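Side-chain contacts in fructosyl amine: oxygen oxidoreductase (Aspergillus fumigatus, PDB 3DJE), which oxidises fructosyl amino acids with bound FAD and molecular oxygen, a deglycating reaction that removes the sugar from Amadori products: residues 64-69 / 340-345; 96-101 / 110-115; 129-134 / 141-146. One frame throughout, in Å; residues are numbered along the deposited sequence.

Contact 1. Residues 64-69 / 340-345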
ATOM      1  N   LYS A  64      14.041   6.818 -17.768  1.00 19.66           N
ATOM      2  CA  LYS A  64      13.470   8.138 -18.029  1.00 20.41           C
ATOM      3  C   LYS A  64      11.957   8.098 -18.273  1.00 19.65           C
ATOM      4  O   LYS A  64      11.213   8.878 -17.675  1.00 19.16           O
ATOM      5  CB  LYS A  64      14.198   8.788 -19.212  1.00 20.70           C
ATOM      6  CG  LYS A  64      13.716  10.177 -19.561  1.00 22.21           C
ATOM      7  CD  LYS A  64      14.596  10.814 -20.643  1.00 22.87           C
ATOM      8  CE  LYS A  64      14.069  12.185 -21.035  1.00 26.04           C
ATOM      9  NZ  LYS A  64      12.755  12.076 -21.751  1.00 28.45           N
ATOM     10  N   ASP A  65      11.508   7.178 -19.127  1.00 19.33           N
ATOM     11  CA  ASP A  65      10.086   7.058 -19.467  1.00 19.89           C
ATOM     12  C   ASP A  65       9.236   6.661 -18.258  1.00 19.31           C
ATOM     13  O   ASP A  65       8.124   7.173 -18.079  1.00 18.60           O
ATOM     14  CB  ASP A  65       9.882   6.074 -20.630  1.00 20.64           C
ATOM     15  CG  ASP A  65      10.270   4.649 -20.279  1.00 23.76           C
ATOM     16  OD1 ASP A  65      11.449   4.415 -19.895  1.00 27.16           O
ATOM     17  OD2 ASP A  65       9.385   3.758 -20.388  1.00 28.22           O
ATOM     18  N   GLU A  66       9.767   5.755 -17.434  1.00 18.68           N
ATOM     19  CA  GLU A  66       9.056   5.301 -16.234  1.00 19.37           C
ATOM     20  C   GLU A  66       9.013   6.416 -15.201  1.00 17.98           C
ATOM     21  O   GLU A  66       7.997   6.599 -14.521  1.00 17.83           O
ATOM     22  CB  GLU A  66       9.724   4.063 -15.633  1.00 19.63           C
ATOM     23  CG  GLU A  66       9.642   2.816 -16.511  1.00 21.75           C
ATOM     24  CD  GLU A  66      10.127   1.578 -15.771  1.00 23.08           C
ATOM     25  OE1 GLU A  66       9.355   1.007 -14.962  1.00 28.89           O
ATOM     26  OE2 GLU A  66      11.282   1.175 -15.982  1.00 28.25           O
ATOM     27  N   ILE A  67      10.116   7.160 -15.085  1.00 17.20           N
ATOM     28  CA  ILE A  67      10.176   8.298 -14.159  1.00 17.01           C
ATOM     29  C   ILE A  67       9.125   9.345 -14.524  1.00 17.23           C
ATOM     30  O   ILE A  67       8.383   9.829 -13.660  1.00 16.51           O
ATOM     31  CB  ILE A  67      11.612   8.920 -14.089  1.00 16.37           C
ATOM     32  CG1 ILE A  67      12.596   7.934 -13.430  1.00 16.99           C
ATOM     33  CG2 ILE A  67      11.581  10.272 -13.355  1.00 17.72           C
ATOM     34  CD1 ILE A  67      14.076   8.319 -13.584  1.00 16.76           C
ATOM     35  N   GLU A  68       9.038   9.669 -15.814  1.00 17.45           N
ATOM     36  CA  GLU A  68       8.084  10.675 -16.301  1.00 18.52           C
ATOM     37  C   GLU A  68       6.636  10.316 -15.966  1.00 17.69           C
ATOM     38  O   GLU A  68       5.885  11.150 -15.449  1.00 17.81           O
ATOM     39  CB  GLU A  68       8.279  10.915 -17.802  1.00 18.77           C
ATOM     40  CG  GLU A  68       9.648  11.523 -18.099  1.00 21.04           C
ATOM     41  CD  GLU A  68       9.872  11.899 -19.558  1.00 22.47           C
ATOM     42  OE1 GLU A  68       9.056  11.523 -20.437  1.00 27.59           O
ATOM     43  OE2 GLU A  68      10.888  12.593 -19.816  1.00 26.61           O
ATOM     44  N   VAL A  69       6.254   9.068 -16.233  1.00 16.70           N
ATOM     45  CA  VAL A  69       4.895   8.626 -15.937  1.00 16.31           C
ATOM     46  C   VAL A  69       4.648   8.653 -14.428  1.00 16.13           C
ATOM     47  O   VAL A  69       3.622   9.148 -13.973  1.00 15.58           O
ATOM     48  CB  VAL A  69       4.603   7.230 -16.529  1.00 16.84           C
ATOM     49  CG1 VAL A  69       3.303   6.655 -15.947  1.00 16.53           C
ATOM     50  CG2 VAL A  69       4.532   7.311 -18.061  1.00 17.32           C
ATOM     51  N   THR A 340       3.769  -6.299  -9.391  1.00 12.65           N
ATOM     52  CA  THR A 340       3.991  -6.629 -10.796  1.00 13.35           C
ATOM     53  C   THR A 340       5.495  -6.885 -10.995  1.00 13.52           C
ATOM     54  O   THR A 340       6.298  -6.622 -10.093  1.00 14.27           O
ATOM     55  CB  THR A 340       3.509  -5.514 -11.729  1.00 13.18           C
ATOM     56  OG1 THR A 340       4.186  -4.305 -11.373  1.00 13.78           O
ATOM     57  CG2 THR A 340       1.964  -5.307 -11.624  1.00 13.74           C
ATOM     58  N   ALA A 341       5.880  -7.390 -12.172  1.00 14.30           N
ATOM     59  CA  ALA A 341       7.273  -7.790 -12.418  1.00 15.12           C
ATOM     60  C   ALA A 341       8.276  -6.638 -12.362  1.00 15.55           C
ATOM     61  O   ALA A 341       9.471  -6.864 -12.158  1.00 16.53           O
ATOM     62  CB  ALA A 341       7.394  -8.541 -13.762  1.00 15.09           C
ATOM     63  N   ASN A 342       7.782  -5.415 -12.545  1.00 15.60           N
ATOM     64  CA  ASN A 342       8.618  -4.205 -12.497  1.00 15.71           C
ATOM     65  C   ASN A 342       8.067  -3.138 -11.539  1.00 15.47           C
ATOM     66  O   ASN A 342       8.495  -1.982 -11.563  1.00 15.93           O
ATOM     67  CB  ASN A 342       8.776  -3.625 -13.906  1.00 16.34           C
ATOM     68  CG  ASN A 342       7.467  -3.134 -14.485  1.00 17.45           C
ATOM     69  OD1 ASN A 342       6.391  -3.340 -13.904  1.00 17.35           O
ATOM     70  ND2 ASN A 342       7.544  -2.491 -15.647  1.00 18.12           N
ATOM     71  N   ARG A 343       7.094  -3.549 -10.721  1.00 14.58           N
ATOM     72  CA  ARG A 343       6.435  -2.679  -9.732  1.00 14.68           C
ATOM     73  C   ARG A 343       5.757  -1.439 -10.331  1.00 14.66           C
ATOM     74  O   ARG A 343       5.556  -0.429  -9.655  1.00 14.79           O
ATOM     75  CB  ARG A 343       7.366  -2.345  -8.567  1.00 14.83           C
ATOM     76  CG  ARG A 343       7.664  -3.563  -7.717  1.00 15.10           C
ATOM     77  CD  ARG A 343       8.537  -3.181  -6.541  1.00 15.48           C
ATOM     78  NE  ARG A 343       7.815  -2.334  -5.597  1.00 15.70           N
ATOM     79  CZ  ARG A 343       8.384  -1.698  -4.580  1.00 18.99           C
ATOM     80  NH1 ARG A 343       9.697  -1.818  -4.374  1.00 20.37           N
ATOM     81  NH2 ARG A 343       7.641  -0.958  -3.773  1.00 16.46           N
ATOM     82  N   GLU A 344       5.368  -1.555 -11.591  1.00 13.94           N
ATOM     83  CA  GLU A 344       4.455  -0.585 -12.201  1.00 14.20           C
ATOM     84  C   GLU A 344       3.011  -1.064 -12.084  1.00 13.51           C
ATOM     85  O   GLU A 344       2.748  -2.267 -12.023  1.00 14.01           O
ATOM     86  CB  GLU A 344       4.800  -0.336 -13.669  1.00 14.75           C
ATOM     87  CG  GLU A 344       6.227   0.132 -13.944  1.00 17.49           C
ATOM     88  CD  GLU A 344       6.616   1.479 -13.294  1.00 23.35           C
ATOM     89  OE1 GLU A 344       5.754   2.226 -12.762  1.00 23.11           O
ATOM     90  OE2 GLU A 344       7.828   1.795 -13.324  1.00 24.62           O
ATOM     91  N   PHE A 345       2.071  -0.123 -12.067  1.00 12.51           N
ATOM     92  CA  PHE A 345       0.677  -0.462 -11.782  1.00 12.11           C
ATOM     93  C   PHE A 345       0.025  -1.209 -12.942  1.00 11.98           C
ATOM     94  O   PHE A 345       0.523  -1.173 -14.084  1.00 13.28           O
ATOM     95  CB  PHE A 345      -0.133   0.800 -11.459  1.00 11.85           C
ATOM     96  CG  PHE A 345       0.461   1.639 -10.366  1.00 11.86           C
ATOM     97  CD1 PHE A 345       1.125   1.042  -9.281  1.00 11.48           C
ATOM     98  CD2 PHE A 345       0.323   3.021 -10.396  1.00 14.88           C
ATOM     99  CE1 PHE A 345       1.683   1.812  -8.241  1.00 14.03           C
ATOM    100  CE2 PHE A 345       0.869   3.813  -9.366  1.00 15.53           C
ATOM    101  CZ  PHE A 345       1.544   3.209  -8.285  1.00 15.37           C
TER
HETATM  102  O   HOH W   1      10.199  -1.940 -16.570  1.00 28.35           O

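Contact 2. Residues 96-101 / 110-115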
ATOM      1  N   LEU A  96      10.701  13.956   6.006  1.00 12.00           N
ATOM      2  CA  LEU A  96      11.025  12.549   5.833  1.00 12.17           C
ATOM      3  C   LEU A  96      12.519  12.358   5.674  1.00 11.60           C
ATOM      4  O   LEU A  96      13.143  13.015   4.840  1.00 11.69           O
ATOM      5  CB  LEU A  96      10.328  12.025   4.571  1.00 11.93           C
ATOM      6  CG  LEU A  96      10.763  10.673   3.978  1.00 13.27           C
ATOM      7  CD1 LEU A  96      10.430   9.541   4.934  1.00 13.51           C
ATOM      8  CD2 LEU A  96      10.090  10.450   2.632  1.00 12.89           C
ATOM      9  N   LEU A  97      13.075  11.446   6.460  1.00 11.88           N
ATOM     10  CA  LEU A  97      14.464  11.028   6.299  1.00 12.37           C
ATOM     11  C   LEU A  97      14.447   9.753   5.473  1.00 12.42           C
ATOM     12  O   LEU A  97      13.749   8.800   5.831  1.00 12.48           O
ATOM     13  CB  LEU A  97      15.107  10.747   7.667  1.00 12.92           C
ATOM     14  CG  LEU A  97      16.462  10.031   7.543  1.00 14.65           C
ATOM     15  CD1 LEU A  97      17.524  11.042   7.087  1.00 14.90           C
ATOM     16  CD2 LEU A  97      16.867   9.330   8.813  1.00 16.76           C
HETATM   17  N   MSE A  98      15.218   9.737   4.379  1.00 12.55           N
HETATM   18  CA  MSE A  98      15.434   8.523   3.579  1.00 13.97           C
HETATM   19  C   MSE A  98      16.919   8.165   3.639  1.00 13.62           C
HETATM   20  O   MSE A  98      17.761   8.992   3.304  1.00 12.98           O
HETATM   21  CB  MSE A  98      15.021   8.770   2.129  1.00 15.25           C
HETATM   22  CG  MSE A  98      13.518   8.923   1.938  1.00 18.29           C
HETATM   23 SE   MSE A  98      12.653   7.240   2.291  1.00 34.31          SE
HETATM   24  CE  MSE A  98      13.368   6.210   0.783  1.00 26.71           C
ATOM     25  N   SER A  99      17.231   6.948   4.070  1.00 12.90           N
ATOM     26  CA  SER A  99      18.630   6.574   4.349  1.00 13.27           C
ATOM     27  C   SER A  99      18.904   5.120   3.992  1.00 14.00           C
ATOM     28  O   SER A  99      17.974   4.360   3.715  1.00 13.22           O
ATOM     29  CB  SER A  99      18.958   6.823   5.820  1.00 13.67           C
ATOM     30  OG  SER A  99      18.120   6.053   6.654  1.00 15.26           O
ATOM     31  N   ALA A 100      20.187   4.758   3.971  1.00 14.35           N
ATOM     32  CA  ALA A 100      20.621   3.383   3.730  1.00 15.02           C
ATOM     33  C   ALA A 100      21.981   3.184   4.393  1.00 16.39           C
ATOM     34  O   ALA A 100      22.496   4.102   5.034  1.00 16.47           O
ATOM     35  CB  ALA A 100      20.691   3.082   2.227  1.00 14.68           C
ATOM     36  N   CYS A 101      22.539   1.983   4.257  1.00 17.48           N
ATOM     37  CA  CYS A 101      23.802   1.648   4.936  1.00 19.07           C
ATOM     38  C   CYS A 101      24.871   1.070   3.999  1.00 19.26           C
ATOM     39  O   CYS A 101      26.032   1.521   4.002  1.00 20.62           O
ATOM     40  CB  CYS A 101      23.538   0.659   6.056  1.00 19.41           C
ATOM     41  SG  CYS A 101      22.501   1.301   7.361  1.00 21.60           S
ATOM     42  N   GLY A 110      19.973   6.398  -4.117  1.00 15.25           N
ATOM     43  CA  GLY A 110      20.158   7.415  -5.160  1.00 15.83           C
ATOM     44  C   GLY A 110      19.047   7.410  -6.196  1.00 16.11           C
ATOM     45  O   GLY A 110      18.588   8.472  -6.630  1.00 15.94           O
ATOM     46  N   VAL A 111      18.609   6.213  -6.587  1.00 16.49           N
ATOM     47  CA  VAL A 111      17.527   6.062  -7.567  1.00 16.94           C
ATOM     48  C   VAL A 111      16.222   6.556  -6.972  1.00 16.88           C
ATOM     49  O   VAL A 111      15.439   7.235  -7.639  1.00 17.00           O
ATOM     50  CB  VAL A 111      17.349   4.591  -8.024  1.00 16.75           C
ATOM     51  CG1 VAL A 111      16.101   4.441  -8.868  1.00 17.78           C
ATOM     52  CG2 VAL A 111      18.569   4.124  -8.811  1.00 17.93           C
ATOM     53  N   ARG A 112      15.996   6.207  -5.710  1.00 17.06           N
ATOM     54  CA  ARG A 112      14.744   6.547  -5.043  1.00 17.76           C
ATOM     55  C   ARG A 112      14.607   8.043  -4.762  1.00 17.59           C
ATOM     56  O   ARG A 112      13.559   8.648  -5.045  1.00 18.31           O
ATOM     57  CB  ARG A 112      14.595   5.717  -3.769  1.00 17.69           C
ATOM     58  CG  ARG A 112      14.396   4.223  -4.102  1.00 17.79           C
ATOM     59  CD  ARG A 112      13.951   3.347  -2.923  1.00 19.67           C
ATOM     60  NE  ARG A 112      12.731   3.832  -2.268  1.00 22.02           N
ATOM     61  CZ  ARG A 112      12.120   3.197  -1.269  1.00 21.63           C
ATOM     62  NH1 ARG A 112      12.608   2.045  -0.824  1.00 21.96           N
ATOM     63  NH2 ARG A 112      11.032   3.712  -0.709  1.00 22.77           N
ATOM     64  N   VAL A 113      15.683   8.637  -4.252  1.00 16.98           N
ATOM     65  CA  VAL A 113      15.668  10.010  -3.757  1.00 17.64           C
ATOM     66  C   VAL A 113      16.062  11.052  -4.818  1.00 18.10           C
ATOM     67  O   VAL A 113      15.599  12.200  -4.764  1.00 18.37           O
ATOM     68  CB  VAL A 113      16.585  10.128  -2.489  1.00 17.78           C
ATOM     69  CG1 VAL A 113      16.715  11.587  -2.006  1.00 18.87           C
ATOM     70  CG2 VAL A 113      16.043   9.266  -1.368  1.00 18.31           C
ATOM     71  N   ARG A 114      16.898  10.655  -5.782  1.00 18.47           N
ATOM     72  CA  ARG A 114      17.422  11.576  -6.814  1.00 19.13           C
ATOM     73  C   ARG A 114      17.927  12.885  -6.193  1.00 20.00           C
ATOM     74  O   ARG A 114      17.405  13.969  -6.493  1.00 18.65           O
ATOM     75  CB  ARG A 114      16.378  11.856  -7.902  1.00 19.22           C
ATOM     76  CG  ARG A 114      15.955  10.615  -8.665  1.00 20.21           C
ATOM     77  CD  ARG A 114      15.085  10.982  -9.842  1.00 23.28           C
ATOM     78  NE  ARG A 114      13.818  11.555  -9.409  1.00 25.46           N
ATOM     79  CZ  ARG A 114      13.009  12.255 -10.201  1.00 26.65           C
ATOM     80  NH1 ARG A 114      13.345  12.485 -11.464  1.00 27.51           N
ATOM     81  NH2 ARG A 114      11.875  12.737  -9.721  1.00 27.71           N
ATOM     82  N   PRO A 115      18.941  12.786  -5.308  1.00 20.76           N
ATOM     83  CA  PRO A 115      19.345  13.951  -4.517  1.00 21.57           C
ATOM     84  C   PRO A 115      19.893  15.105  -5.356  1.00 22.44           C
ATOM     85  O   PRO A 115      19.809  16.272  -4.939  1.00 23.06           O
ATOM     86  CB  PRO A 115      20.431  13.388  -3.588  1.00 21.81           C
ATOM     87  CG  PRO A 115      20.956  12.180  -4.295  1.00 21.95           C
ATOM     88  CD  PRO A 115      19.764  11.599  -5.000  1.00 21.03           C
TER

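Contact 3. Residues 129-134 / 141-146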
ATOM      1  N   GLN A 129      23.812  14.010  13.534  1.00 19.86           N
ATOM      2  CA  GLN A 129      22.895  14.676  12.614  1.00 19.42           C
ATOM      3  C   GLN A 129      21.526  14.002  12.647  1.00 18.78           C
ATOM      4  O   GLN A 129      20.493  14.667  12.544  1.00 19.12           O
ATOM      5  CB  GLN A 129      23.432  14.654  11.191  1.00 19.01           C
ATOM      6  CG  GLN A 129      24.625  15.557  10.935  1.00 20.26           C
ATOM      7  CD  GLN A 129      25.090  15.410   9.503  1.00 21.61           C
ATOM      8  OE1 GLN A 129      25.589  14.362   9.114  1.00 22.65           O
ATOM      9  NE2 GLN A 129      24.898  16.450   8.702  1.00 25.44           N
ATOM     10  N   PHE A 130      21.536  12.682  12.780  1.00 18.19           N
ATOM     11  CA  PHE A 130      20.299  11.909  12.850  1.00 17.68           C
ATOM     12  C   PHE A 130      19.584  12.187  14.160  1.00 17.52           C
ATOM     13  O   PHE A 130      18.368  12.361  14.183  1.00 17.30           O
ATOM     14  CB  PHE A 130      20.585  10.414  12.694  1.00 17.37           C
ATOM     15  CG  PHE A 130      21.028  10.029  11.308  1.00 16.71           C
ATOM     16  CD1 PHE A 130      20.088   9.689  10.329  1.00 16.54           C
ATOM     17  CD2 PHE A 130      22.375  10.028  10.967  1.00 17.33           C
ATOM     18  CE1 PHE A 130      20.485   9.344   9.034  1.00 14.46           C
ATOM     19  CE2 PHE A 130      22.787   9.677   9.675  1.00 17.19           C
ATOM     20  CZ  PHE A 130      21.832   9.341   8.695  1.00 16.06           C
ATOM     21  N   ARG A 131      20.349  12.252  15.250  1.00 18.24           N
ATOM     22  CA  ARG A 131      19.750  12.488  16.570  1.00 18.65           C
ATOM     23  C   ARG A 131      19.053  13.836  16.634  1.00 18.83           C
ATOM     24  O   ARG A 131      18.046  13.979  17.327  1.00 19.45           O
ATOM     25  CB  ARG A 131      20.795  12.405  17.686  1.00 19.03           C
ATOM     26  CG  ARG A 131      21.373  11.036  17.859  1.00 19.38           C
ATOM     27  CD  ARG A 131      22.088  10.917  19.189  1.00 21.88           C
ATOM     28  NE  ARG A 131      23.046   9.827  19.104  1.00 24.36           N
ATOM     29  CZ  ARG A 131      24.344   9.976  18.863  1.00 25.14           C
ATOM     30  NH1 ARG A 131      24.884  11.187  18.736  1.00 24.88           N
ATOM     31  NH2 ARG A 131      25.111   8.899  18.777  1.00 25.13           N
ATOM     32  N   LYS A 132      19.589  14.815  15.905  1.00 19.07           N
ATOM     33  CA  LYS A 132      19.064  16.178  15.925  1.00 19.45           C
ATOM     34  C   LYS A 132      17.774  16.336  15.121  1.00 18.57           C
ATOM     35  O   LYS A 132      17.203  17.436  15.063  1.00 18.54           O
ATOM     36  CB  LYS A 132      20.127  17.165  15.418  1.00 20.74           C
ATOM     37  CG  LYS A 132      21.208  17.509  16.451  1.00 23.15           C
ATOM     38  CD  LYS A 132      22.473  18.056  15.791  1.00 27.38           C
ATOM     39  CE  LYS A 132      23.614  18.294  16.802  1.00 27.12           C
ATOM     40  NZ  LYS A 132      23.634  19.689  17.343  1.00 31.16           N
ATOM     41  N   LEU A 133      17.312  15.255  14.494  1.00 17.87           N
ATOM     42  CA  LEU A 133      16.035  15.306  13.758  1.00 17.85           C
ATOM     43  C   LEU A 133      14.815  15.346  14.688  1.00 18.46           C
ATOM     44  O   LEU A 133      13.680  15.564  14.245  1.00 18.81           O
ATOM     45  CB  LEU A 133      15.915  14.125  12.784  1.00 17.60           C
ATOM     46  CG  LEU A 133      16.904  14.103  11.613  1.00 17.71           C
ATOM     47  CD1 LEU A 133      16.752  12.809  10.815  1.00 17.52           C
ATOM     48  CD2 LEU A 133      16.748  15.330  10.721  1.00 18.64           C
ATOM     49  N   ALA A 134      15.059  15.101  15.970  1.00 18.76           N
ATOM     50  CA  ALA A 134      14.013  15.080  16.983  1.00 19.18           C
ATOM     51  C   ALA A 134      14.549  15.699  18.266  1.00 20.10           C
ATOM     52  O   ALA A 134      15.771  15.815  18.429  1.00 20.60           O
ATOM     53  CB  ALA A 134      13.556  13.649  17.242  1.00 18.54           C
ATOM     54  N   GLY A 141      19.680   6.640  19.594  1.00 19.33           N
ATOM     55  CA  GLY A 141      20.541   5.607  19.022  1.00 19.33           C
ATOM     56  C   GLY A 141      21.771   6.112  18.293  1.00 19.27           C
ATOM     57  O   GLY A 141      21.955   7.321  18.108  1.00 19.03           O
ATOM     58  N   ASP A 142      22.611   5.168  17.875  1.00 19.37           N
ATOM     59  CA  ASP A 142      23.894   5.495  17.250  1.00 19.94           C
ATOM     60  C   ASP A 142      23.862   5.481  15.725  1.00 19.36           C
ATOM     61  O   ASP A 142      24.862   5.806  15.079  1.00 19.31           O
ATOM     62  CB  ASP A 142      24.990   4.558  17.765  1.00 20.58           C
ATOM     63  CG  ASP A 142      25.358   4.828  19.217  1.00 22.92           C
ATOM     64  OD1 ASP A 142      24.995   5.897  19.755  1.00 25.59           O
ATOM     65  OD2 ASP A 142      26.009   3.952  19.828  1.00 27.10           O
ATOM     66  N   PHE A 143      22.719   5.095  15.150  1.00 18.72           N
ATOM     67  CA  PHE A 143      22.538   5.104  13.693  1.00 18.44           C
ATOM     68  C   PHE A 143      23.775   4.571  12.940  1.00 18.46           C
ATOM     69  O   PHE A 143      24.320   5.252  12.073  1.00 18.24           O
ATOM     70  CB  PHE A 143      22.191   6.525  13.233  1.00 17.84           C
ATOM     71  CG  PHE A 143      20.873   7.031  13.769  1.00 17.57           C
ATOM     72  CD1 PHE A 143      19.706   6.902  13.010  1.00 16.84           C
ATOM     73  CD2 PHE A 143      20.790   7.638  15.023  1.00 16.22           C
ATOM     74  CE1 PHE A 143      18.471   7.370  13.493  1.00 15.83           C
ATOM     75  CE2 PHE A 143      19.559   8.114  15.510  1.00 16.86           C
ATOM     76  CZ  PHE A 143      18.399   7.975  14.741  1.00 17.27           C
ATOM     77  N   PRO A 144      24.222   3.347  13.282  1.00 19.01           N
ATOM     78  CA  PRO A 144      25.524   2.882  12.790  1.00 19.63           C
ATOM     79  C   PRO A 144      25.557   2.696  11.276  1.00 19.18           C
ATOM     80  O   PRO A 144      24.790   1.907  10.717  1.00 20.17           O
ATOM     81  CB  PRO A 144      25.728   1.544  13.511  1.00 19.60           C
ATOM     82  CG  PRO A 144      24.363   1.088  13.888  1.00 20.63           C
ATOM     83  CD  PRO A 144      23.539   2.335  14.106  1.00 19.39           C
ATOM     84  N   GLY A 145      26.438   3.445  10.624  1.00 19.32           N
ATOM     85  CA  GLY A 145      26.586   3.392   9.178  1.00 18.66           C
ATOM     86  C   GLY A 145      25.462   4.039   8.374  1.00 18.06           C
ATOM     87  O   GLY A 145      25.491   3.993   7.147  1.00 18.57           O
ATOM     88  N   TRP A 146      24.464   4.623   9.042  1.00 17.08           N
ATOM     89  CA  TRP A 146      23.363   5.278   8.309  1.00 16.17           C
ATOM     90  C   TRP A 146      23.877   6.498   7.557  1.00 16.23           C
ATOM     91  O   TRP A 146      24.627   7.304   8.107  1.00 16.22           O
ATOM     92  CB  TRP A 146      22.256   5.741   9.257  1.00 15.26           C
ATOM     93  CG  TRP A 146      21.395   4.675   9.848  1.00 15.06           C
ATOM     94  CD1 TRP A 146      21.793   3.463  10.359  1.00 15.81           C
ATOM     95  CD2 TRP A 146      19.982   4.750  10.053  1.00 15.25           C
ATOM     96  NE1 TRP A 146      20.706   2.778  10.854  1.00 15.82           N
ATOM     97  CE2 TRP A 146      19.582   3.547  10.678  1.00 16.47           C
ATOM     98  CE3 TRP A 146      19.007   5.716   9.750  1.00 16.25           C
ATOM     99  CZ2 TRP A 146      18.242   3.282  11.010  1.00 15.75           C
ATOM    100  CZ3 TRP A 146      17.679   5.456  10.090  1.00 14.83           C
ATOM    101  CH2 TRP A 146      17.309   4.253  10.704  1.00 14.18           C
TER

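Contact 1. Residues 64-69 / 340-345
The start of helix 64-83 meets the loop that leads from strand 331-339 of the large mixed sheet to edge strand 346-347 of the Rossmann-type sheet, chiefly through the carboxylates of Glu66 and Glu344. The two side chains run at a slant to one another, their carboxylate planes turned 65° apart. Glu66 is extended beyond CG and reaches straight out from the helix, while Glu344 is folded at its second torsion (chi2 -61°), which swings its OE2 across to the helix. OE1 of Glu66 and OE2 of Glu344 are modelled 2.4 Å apart, too short to be taken at face value, and the spacing is doubtful. Leu392 of helix 387-393 packs against both glutamates. The other oxygen of Glu344, OE1, accepts from Asn70 ND2 and forms a salt bridge with Arg365, a residue of the substrate pocket. A water links the segments again: it accepts from ND2 of Asn342 at 2.9 Å and gives only a weak bond to OE2 of Glu66 at 3.3 Å. The amide of Asn342 is fixed from within its own loop, since its OD1 takes the backbone N of Glu344 at 3.1 Å, with the donor well above the carbonyl plane. OG1 of Thr340 donates to the backbone O of Glu344 at 2.6 Å and closes the loop further. An Asx turn at Asn342 overlaps the type I beta turn from Thr340 to Arg343, in the loop from which Arg343 touches the bound substrate analogue.

Contact 2. Residues 96-101 / 110-115
Met98, present as selenomethionine, has the most surface buried here: its base packs on Val113 and its terminal methyl lies over Arg112, both near the end of helix 103-113. The helix follows strand 96-100 after a two-residue link and folds back over one face of it, so Met98 points from the strand into the helix. CB of Met98 is 3.7 Å from CG2 of Val113, and CG of Met98 also approaches that methyl, at 4.2 Å; the two side chains run antiparallel alongside one another. CG2 of Val113 faces the strand from beside the backbone N, anti to the carbonyl carbon, while CG1 stands anti to N (chi1 174°). Bends at both chi2 and chi3 curl the rest of Met98 round to Arg112, which it crosses at about a right angle. There CE sits 3.5 Å above the guanidinium plane, displaced toward its rim, and comes 3.7 Å from NH2 and 3.9 Å from CZ of Arg112. Leu109 of the same helix and Phe258 of the neighbouring strand 256-259 also pack on Met98. Arg112 in turn rests on Tyr60, a substrate-pocket residue, and on Ile260, while Val113 leans on Tyr149 and Leu121. Directly after Val113 the helix stops: Arg114 takes a positive phi, though its N still bonds to O of Gly110 at 2.9 Å. No hydrogen bond joins the two segments, so what passes directly between them is van der Waals packing. Because a guanidinium directs its N-H groups within its plane, the group can probably lie under the Met98 methyl and keep those N-H groups for partners at the edge.

Contact 3. Residues 129-134 / 141-146
Phe130, Phe143 and Trp146 form an aromatic cluster between the end of helix 127-131 and the loop that leads into strand 147-151. CB of Phe130 stands over the middle of the Phe143 ring, 3.4 Å from its centroid and only 7° off the ring normal. The two phenyl rings are nearly parallel, with planes at 17°, but slid so far apart (centroids 5.1 Å) that they barely overlap. The indole of Trp146 turns its edge to the face of Phe130, CE3 being 4.0 Å from Phe130 CE1, while CB of Trp146 also lies over that ring, 3.7 Å from CZ. Beside the rings, Arg131, extended from CG to NE, holds Gly141 and Asp142 of the loop by two bonds. NE donates to O of Gly141 at 2.9 Å, and NH2 makes a salt bridge with OD1 of Asp142 at 3.2 Å, met on the anti side; the guanidinium and carboxylate planes are 83° apart. A type II turn from Phe143 to Trp146, with Trp146 N on Phe143 O, brings CD1 of Phe143 over one indole face near its rim. Further out, Leu97 packs on Phe130, while helix 307-320 backs the loop: Gly141 and Phe143 bond through their backbones to Thr320 and Glu319, and the indole NE1 is hydrogen-bonded to Glu319 OE1.

Contact 2 lies between the other two, whose centres are 32 Å apart. It is also nearest the ligand, with the Arg112 side chain about 5 Å from the bound substrate analogue. In contact 1 the side chain of Glu344 is about 12 Å from both the analogue and FAD, yet its neighbour Arg343 lines the pocket. The Trp146 side chain of contact 3 is as far from the analogue, about 12 Å, but contact 3 holds no pocket residue. Contacts 1 and 2, centres 18 Å apart, meet where Ile67 CG2 packs 3.4 Å from Arg114 NH1. Strand 96-100 carries contact 2 on to contact 3: Leu97 CD2 lies 3.6 Å from Phe130 CD1. Contacts 1 and 3 do not touch, their nearest atoms about 18 Å apart.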